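Local coordinates for protein alanine racemase, biosynthetic (Pseudomonas aeruginosa PAO1, PDB 6A2F) that belongs to the alanine racemase family of pyridoxal-phosphate enzymes, with an N-terminal TIM barrel and a separate C-terminal domain in a two-chain assembly, at residues Ala57-Glu62 with Leu78-Phe83; Gln188-Asn193 with Trp207-Ile212; Ser126-Leu131 with Ile157-Cys162. All blocks are in the same frame, centred on the assembly; numbering follows the deposited sequence.

Overall arrangement
All three contacts lie in the N-terminal TIM barrel, where strands end and their following loops meet. All are mainly buried, and none is a surface contact. Interaction 1 joins the ends of strands 55-58 and 75-78. It is mostly apolar, with one backbone bond and one bridging water. Interaction 2 joins strands 189-190 and 207-208 and is the most polar, held by backbone bonds and by Arg209. Interaction 3 joins two loops through a serine pair and Met128. Arg209 links interactions 2 and 3 by bonding Ser158 and His159, and packs on Leu79 of interaction 1. Interactions 1 and 3 also meet the second subunit, whereas no other chain touches the segments of interaction 2.

Interaction 1: Ala57-Glu62 with Leu78-Phe83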
# COMPACT_ATOMS: atom_id res chain seq x y z
N ALA A 57 6.61 -0.89 -21.38
CA ALA A 57 6.65 -2.20 -20.73
C ALA A 57 5.74 -2.23 -19.50
O ALA A 57 5.75 -1.30 -18.68
CB ALA A 57 8.08 -2.56 -20.36
N VAL A 58 4.93 -3.29 -19.40
CA VAL A 58 4.00 -3.48 -18.28
C VAL A 58 4.11 -4.90 -17.71
O VAL A 58 4.80 -5.75 -18.27
CB VAL A 58 2.54 -3.18 -18.69
CG1 VAL A 58 2.34 -1.69 -18.98
CG2 VAL A 58 2.12 -4.04 -19.89
N ALA A 59 3.42 -5.14 -16.59
CA ALA A 59 3.50 -6.42 -15.87
C ALA A 59 2.41 -7.46 -16.23
O ALA A 59 2.56 -8.65 -15.92
CB ALA A 59 3.50 -6.16 -14.37
N CYS A 60 1.33 -7.02 -16.86
CA CYS A 60 0.19 -7.90 -17.16
C CYS A 60 -0.68 -7.33 -18.28
O CYS A 60 -0.52 -6.17 -18.68
CB CYS A 60 -0.66 -8.15 -15.91
SG CYS A 60 -1.45 -6.67 -15.23
N LEU A 61 -1.60 -8.17 -18.78
CA LEU A 61 -2.45 -7.84 -19.93
C LEU A 61 -3.39 -6.67 -19.64
O LEU A 61 -3.64 -5.84 -20.53
CB LEU A 61 -3.24 -9.08 -20.36
CG LEU A 61 -4.12 -9.06 -21.62
CD1 LEU A 61 -3.28 -9.15 -22.89
CD2 LEU A 61 -5.11 -10.21 -21.58
N GLU A 62 -3.91 -6.62 -18.41
CA GLU A 62 -4.80 -5.55 -17.97
C GLU A 62 -4.13 -4.19 -18.16
O GLU A 62 -4.73 -3.26 -18.72
CB GLU A 62 -5.21 -5.74 -16.51
CG GLU A 62 -6.09 -6.96 -16.21
CD GLU A 62 -5.31 -8.25 -16.03
OE1 GLU A 62 -5.89 -9.22 -15.50
OE2 GLU A 62 -4.11 -8.32 -16.40
N LEU A 78 4.81 -7.26 -22.61
CA LEU A 78 4.39 -7.95 -21.39
C LEU A 78 5.63 -8.59 -20.76
O LEU A 78 6.16 -9.57 -21.29
CB LEU A 78 3.36 -9.04 -21.70
CG LEU A 78 1.99 -8.70 -22.28
CD1 LEU A 78 1.31 -9.98 -22.76
CD2 LEU A 78 1.11 -7.97 -21.28
N LEU A 79 6.10 -8.02 -19.65
CA LEU A 79 7.34 -8.46 -19.01
C LEU A 79 7.30 -9.91 -18.52
O LEU A 79 8.30 -10.62 -18.59
CB LEU A 79 7.72 -7.53 -17.86
CG LEU A 79 8.14 -6.11 -18.24
CD1 LEU A 79 8.10 -5.18 -17.04
CD2 LEU A 79 9.52 -6.09 -18.89
N GLU A 80 6.13 -10.35 -18.04
CA GLU A 80 5.97 -11.71 -17.53
C GLU A 80 5.25 -12.61 -18.53
O GLU A 80 4.97 -13.77 -18.23
CB GLU A 80 5.20 -11.69 -16.20
CG GLU A 80 5.90 -10.94 -15.08
CD GLU A 80 5.00 -10.73 -13.88
OE1 GLU A 80 4.22 -11.65 -13.54
OE2 GLU A 80 5.08 -9.63 -13.26
N GLY A 81 4.96 -12.07 -19.72
CA GLY A 81 4.18 -12.78 -20.73
C GLY A 81 2.74 -12.98 -20.31
O GLY A 81 2.24 -12.30 -19.40
N CYS A 82 2.07 -13.93 -20.97
CA CYS A 82 0.69 -14.28 -20.66
C CYS A 82 0.62 -15.31 -19.54
O CYS A 82 1.41 -16.27 -19.51
CB CYS A 82 -0.02 -14.81 -21.91
SG CYS A 82 -0.24 -13.58 -23.21
N PHE A 83 -0.34 -15.12 -18.63
CA PHE A 83 -0.51 -15.98 -17.46
C PHE A 83 -1.34 -17.23 -17.72
O PHE A 83 -1.17 -18.24 -17.05
CB PHE A 83 -1.15 -15.19 -16.31
CG PHE A 83 -0.27 -14.10 -15.77
CD1 PHE A 83 0.74 -14.38 -14.85
CD2 PHE A 83 -0.45 -12.78 -16.18
CE1 PHE A 83 1.55 -13.37 -14.36
CE2 PHE A 83 0.35 -11.76 -15.69
CZ PHE A 83 1.35 -12.06 -14.78
O HOH W 1 3.37 -9.82 -18.41
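Leu79 N donates a nearly straight hydrogen bond to Val58 O at 3.0 Å. The N-H...O angle is 172°. This backbone bond joins the ends of two parallel strands, and Val58 and Leu78 form the bridge pair just before it. The side chains of these two residues lie on the same face of the sheet, where they also touch helix 61-70.

The Leu78 side chain reaches forward under the turn after strand 55-58. Its CG is anti to the carbonyl carbon (chi1 -63°), and its CD2 lies 3.6 Å from Cys60 C. This branch therefore meets backbone atoms at the N-cap of helix 61-70, with Val58 CG2 farther off. Leu79 takes a similar first torsion but sits beside the other strand. Its CB, CG and CD1 lie against Val58 O, and its CD2 touches Ala57 CB at 4.1 Å.

Phe83 closes the opposite end of the contact. It comes edge-on, with CE2 3.8 Å from Cys60 CB and CZ 3.8 Å from Ala59 O. The Glu80 chain is extended beyond CG and runs past Ala59, bringing OE2 to 4.0 Å from Ala59 CB. Asp303 of the second subunit packs on both Ala59 and Glu80.

One water bridges the two backbones. It accepts from Glu80 N at 2.8 Å, donates to Gly81 O and makes a weak bond to Ala59 O. Lys123 takes up Leu79 O.

Strand 55-58, helix 61-70 and strand 75-78 form a right-handed beta-alpha-beta crossover, the repeating unit of the TIM barrel, and the contact closes it at the C-terminal strand ends.

Interaction 2: Gln188-Asn193 with Trp207-Ile212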
# COMPACT_ATOMS: atom_id res chain seq x y z
N GLN A 188 16.30 -8.55 -31.21
CA GLN A 188 16.50 -7.56 -30.15
C GLN A 188 17.03 -8.22 -28.89
O GLN A 188 16.66 -9.36 -28.56
CB GLN A 188 15.21 -6.80 -29.82
CG GLN A 188 14.38 -6.32 -31.00
CD GLN A 188 14.93 -5.08 -31.69
OE1 GLN A 188 14.40 -4.66 -32.71
NE2 GLN A 188 15.98 -4.49 -31.14
N ARG A 189 17.88 -7.50 -28.18
CA ARG A 189 18.43 -7.97 -26.91
C ARG A 189 18.17 -6.91 -25.86
O ARG A 189 18.38 -5.72 -26.12
CB ARG A 189 19.93 -8.25 -27.01
CG ARG A 189 20.35 -9.02 -28.25
CD ARG A 189 21.87 -9.02 -28.39
NE ARG A 189 22.29 -8.51 -29.69
CZ ARG A 189 22.88 -7.33 -29.89
NH1 ARG A 189 23.15 -6.51 -28.87
NH2 ARG A 189 23.22 -6.97 -31.12
N SER A 190 17.69 -7.33 -24.70
CA SER A 190 17.40 -6.41 -23.61
C SER A 190 17.85 -6.99 -22.28
O SER A 190 17.49 -8.12 -21.94
CB SER A 190 15.91 -6.08 -23.57
OG SER A 190 15.64 -5.11 -22.58
N LEU A 191 18.63 -6.21 -21.53
CA LEU A 191 19.22 -6.66 -20.27
C LEU A 191 19.19 -5.60 -19.16
O LEU A 191 19.12 -5.94 -17.97
CB LEU A 191 20.66 -7.14 -20.51
CG LEU A 191 21.57 -7.61 -19.37
CD1 LEU A 191 20.95 -8.74 -18.55
CD2 LEU A 191 22.91 -8.03 -19.94
N ALA A 192 19.20 -4.32 -19.55
CA ALA A 192 19.42 -3.22 -18.61
C ALA A 192 18.16 -2.65 -17.95
O ALA A 192 17.30 -2.08 -18.63
CB ALA A 192 20.20 -2.11 -19.29
N ASN A 193 18.08 -2.79 -16.62
CA ASN A 193 17.15 -2.00 -15.80
C ASN A 193 17.74 -0.60 -15.53
O ASN A 193 18.80 -0.27 -16.07
CB ASN A 193 16.78 -2.73 -14.49
CG ASN A 193 18.00 -3.15 -13.67
OD1 ASN A 193 19.13 -2.72 -13.93
ND2 ASN A 193 17.77 -4.00 -12.68
N TRP A 207 17.45 -2.68 -26.37
CA TRP A 207 16.36 -2.00 -25.67
C TRP A 207 16.65 -1.89 -24.18
O TRP A 207 16.78 -2.90 -23.48
CB TRP A 207 15.02 -2.72 -25.91
CG TRP A 207 14.42 -2.48 -27.26
CD1 TRP A 207 14.80 -3.06 -28.44
CD2 TRP A 207 13.33 -1.60 -27.59
NE1 TRP A 207 14.02 -2.59 -29.48
CE2 TRP A 207 13.11 -1.70 -28.98
CE3 TRP A 207 12.52 -0.73 -26.83
CZ2 TRP A 207 12.11 -0.96 -29.64
CZ3 TRP A 207 11.53 -0.00 -27.49
CH2 TRP A 207 11.34 -0.13 -28.89
N LEU A 208 16.75 -0.65 -23.70
CA LEU A 208 16.86 -0.37 -22.28
C LEU A 208 15.49 -0.55 -21.63
O LEU A 208 14.46 -0.41 -22.30
CB LEU A 208 17.34 1.07 -22.07
CG LEU A 208 18.58 1.56 -22.84
CD1 LEU A 208 18.76 3.05 -22.63
CD2 LEU A 208 19.84 0.80 -22.44
N ARG A 209 15.47 -0.85 -20.33
CA ARG A 209 14.20 -0.98 -19.61
C ARG A 209 14.21 -0.15 -18.34
O ARG A 209 14.16 -0.71 -17.23
CB ARG A 209 13.90 -2.44 -19.27
CG ARG A 209 14.01 -3.42 -20.43
CD ARG A 209 13.41 -4.77 -20.07
NE ARG A 209 13.96 -5.34 -18.85
CZ ARG A 209 15.07 -6.09 -18.79
NH1 ARG A 209 15.76 -6.37 -19.89
NH2 ARG A 209 15.47 -6.56 -17.62
N PRO A 210 14.27 1.20 -18.48
CA PRO A 210 14.22 2.02 -17.27
C PRO A 210 12.83 2.09 -16.66
O PRO A 210 11.84 2.34 -17.36
CB PRO A 210 14.67 3.40 -17.77
CG PRO A 210 14.35 3.41 -19.22
CD PRO A 210 14.55 2.00 -19.68
N GLY A 211 12.77 1.85 -15.35
CA GLY A 211 11.57 2.02 -14.55
C GLY A 211 11.75 3.13 -13.52
O GLY A 211 11.47 4.29 -13.79
N ILE A 212 12.25 2.75 -12.35
CA ILE A 212 12.35 3.65 -11.19
C ILE A 212 13.02 4.99 -11.49
O ILE A 212 12.58 6.04 -10.98
CB ILE A 212 13.00 2.93 -9.97
CG1 ILE A 212 12.81 3.74 -8.68
CG2 ILE A 212 14.46 2.61 -10.23
CD1 ILE A 212 11.40 3.73 -8.11
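Ser190 and Arg209 join two neighbouring parallel strands of the TIM barrel, 189-190 and 207-208. Ser190 OG stands anti to its backbone N (chi1 -176°), which turns it across to the second strand. It donates to Trp207 O at 2.6 Å and accepts from Arg209 NH1 at 3.0 Å. The hydroxyl is thus gripped from two residues of the other segment. It lies near the plane of the guanidinium, at its edge.

The Arg209 chain runs across to this strand with one bend. CG and CD of Arg209 pass close to Ser190 OG, and the bend at chi3 (-54°) then turns the guanidinium so that NH1 meets that hydroxyl. The guanidinium lies beside the backbone of Ser190 and Leu191, with Ser190 C at its edge. Its other nitrogens have partners outside the two segments: NH2 bonds Ser158 O and His159 ND1, and NE bonds N1 of the cofactor-bearing modified residue at position 34. Ser190 is therefore a second-shell residue that helps fix the arginine facing the cofactor ring.

Gln188 and Trp207 meet in another way. The Gln188 chain bends at chi2 and sets its amide almost perpendicular to the indole, 87° between planes. NE2 comes to the ring edge, 3.2 Å from Trp207 NE1. Both are donors, so this is a contact and no hydrogen bond. The indole also meets the ring of Phe30.

The backbones are tied at both ends. Trp207 N donates to Arg189 O at 3.2 Å, and Arg209 N to Ala192 O at 2.8 Å. Ala192 CB packs on Leu208 CD2. Next to it, a CA-H...O contact runs from Asn193 CA to Arg209 O at 3.6 Å.

Interaction 3: Ser126-Leu131 with Ile157-Cys162; sequences SGMHRL and ISHFAC
Ser126 OG donates a hydrogen bond to Ser158 OG at 2.9 Å, hydroxyl to hydroxyl. Ser126 points its OG between the backbone N and the carbonyl carbon (chi1 60°), and this turns it to the facing loop. Met128 makes the other direct contact. Its methyl CE comes to the edge of the His159 ring, in the ring plane, 3.3 Å from CD2. The sulfur SD rests on Ala161 CB at 3.9 Å, and CE also nears Phe160 O at 3.6 Å. To fit here the Met128 chain bends at chi2 and chi3, and its chi1 of -102° lies off the staggered positions. The methionine thus wraps along the backbone of residues 159-161.

A water sits between the two loops. It accepts from Ser126 N at 2.9 Å and donates to His159 O at 3.1 Å, with a weak bond from Met128 N.

The next shell sets these groups. Gln174 of helix 169-179 bonds Ser126 OG with NE2 and Ala161 N with OE1. Tyr254 of the second subunit bonds His159 NE2 and also packs on Met128. Nearby Arg130 belongs to the D-lysine pocket and bonds Ser301 of the second subunit.

Ser158 OG passes its own hydrogen bond to Leu124 O. The bonds therefore run one way, from Gln174 NE2 through Ser126 OG and Ser158 OG to a carbonyl. Such a chain is probably cooperative, each hydroxyl being polarised by the bond it accepts.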
# COMPACT_ATOMS: atom_id res chain seq x y z
N SER A 126 19.36 -15.67 -15.65
CA SER A 126 20.82 -15.56 -15.55
C SER A 126 21.39 -15.52 -14.13
O SER A 126 22.58 -15.32 -13.96
CB SER A 126 21.32 -14.37 -16.36
OG SER A 126 20.77 -13.16 -15.90
N GLY A 127 20.56 -15.76 -13.13
CA GLY A 127 21.02 -15.72 -11.75
C GLY A 127 20.00 -15.21 -10.76
O GLY A 127 20.17 -15.37 -9.57
N MET A 128 18.92 -14.59 -11.25
CA MET A 128 17.81 -14.14 -10.41
C MET A 128 17.11 -15.34 -9.78
O MET A 128 16.67 -15.29 -8.64
CB MET A 128 16.81 -13.33 -11.22
CG MET A 128 16.91 -11.83 -11.04
SD MET A 128 16.11 -11.24 -9.54
CE MET A 128 15.41 -9.72 -10.13
N HIS A 129 17.00 -16.40 -10.57
CA HIS A 129 16.41 -17.67 -10.19
C HIS A 129 14.93 -17.71 -9.85
O HIS A 129 14.50 -18.48 -9.00
CB HIS A 129 17.27 -18.42 -9.18
CG HIS A 129 18.55 -18.93 -9.76
ND1 HIS A 129 18.58 -19.93 -10.71
CD2 HIS A 129 19.83 -18.57 -9.54
CE1 HIS A 129 19.84 -20.16 -11.04
NE2 HIS A 129 20.61 -19.36 -10.35
N ARG A 130 14.16 -16.85 -10.49
CA ARG A 130 12.71 -16.92 -10.34
C ARG A 130 12.05 -17.25 -11.68
O ARG A 130 11.46 -18.32 -11.84
CB ARG A 130 12.13 -15.65 -9.71
CG ARG A 130 12.43 -15.52 -8.22
CD ARG A 130 11.70 -14.34 -7.59
NE ARG A 130 11.83 -13.13 -8.39
CZ ARG A 130 11.26 -11.96 -8.10
NH1 ARG A 130 11.46 -10.92 -8.91
NH2 ARG A 130 10.52 -11.82 -7.00
N LEU A 131 12.17 -16.33 -12.64
CA LEU A 131 11.62 -16.52 -13.98
C LEU A 131 12.71 -16.77 -15.00
O LEU A 131 13.85 -16.32 -14.82
CB LEU A 131 10.79 -15.30 -14.39
CG LEU A 131 9.56 -14.92 -13.56
CD1 LEU A 131 8.98 -13.64 -14.11
CD2 LEU A 131 8.50 -16.02 -13.55
N ILE A 157 15.82 -11.61 -23.50
CA ILE A 157 15.67 -10.75 -22.33
C ILE A 157 16.15 -11.46 -21.05
O ILE A 157 15.92 -12.66 -20.86
CB ILE A 157 14.22 -10.19 -22.19
CG1 ILE A 157 14.15 -9.09 -21.12
CG2 ILE A 157 13.21 -11.31 -21.91
CD1 ILE A 157 12.81 -8.39 -21.01
N SER A 158 16.84 -10.71 -20.19
CA SER A 158 17.20 -11.16 -18.86
C SER A 158 17.25 -9.96 -17.92
O SER A 158 17.19 -8.81 -18.38
CB SER A 158 18.54 -11.90 -18.87
OG SER A 158 18.63 -12.79 -17.77
N HIS A 159 17.36 -10.22 -16.63
CA HIS A 159 17.23 -9.17 -15.62
C HIS A 159 18.22 -9.39 -14.47
O HIS A 159 18.35 -10.50 -13.97
CB HIS A 159 15.78 -9.15 -15.10
CG HIS A 159 15.46 -7.99 -14.21
ND1 HIS A 159 15.25 -6.72 -14.69
CD2 HIS A 159 15.30 -7.91 -12.87
CE1 HIS A 159 14.98 -5.90 -13.69
NE2 HIS A 159 15.00 -6.60 -12.57
N PHE A 160 18.93 -8.32 -14.09
CA PHE A 160 19.95 -8.36 -13.03
C PHE A 160 19.33 -8.47 -11.64
O PHE A 160 18.24 -7.97 -11.41
CB PHE A 160 20.80 -7.09 -13.05
CG PHE A 160 21.81 -7.03 -14.17
CD1 PHE A 160 22.84 -7.97 -14.26
CD2 PHE A 160 21.75 -6.01 -15.11
CE1 PHE A 160 23.78 -7.90 -15.27
CE2 PHE A 160 22.69 -5.94 -16.13
CZ PHE A 160 23.70 -6.88 -16.21
N ALA A 161 20.06 -9.10 -10.72
CA ALA A 161 19.62 -9.20 -9.32
C ALA A 161 20.26 -8.17 -8.39
O ALA A 161 19.72 -7.86 -7.33
CB ALA A 161 19.85 -10.62 -8.79
N CYS A 162 21.43 -7.66 -8.77
CA CYS A 162 22.24 -6.83 -7.88
C CYS A 162 22.91 -5.66 -8.59
O CYS A 162 23.91 -5.12 -8.09
CB CYS A 162 23.31 -7.67 -7.18
SG CYS A 162 22.74 -9.19 -6.38
O HOH W 2 17.87 -13.50 -14.35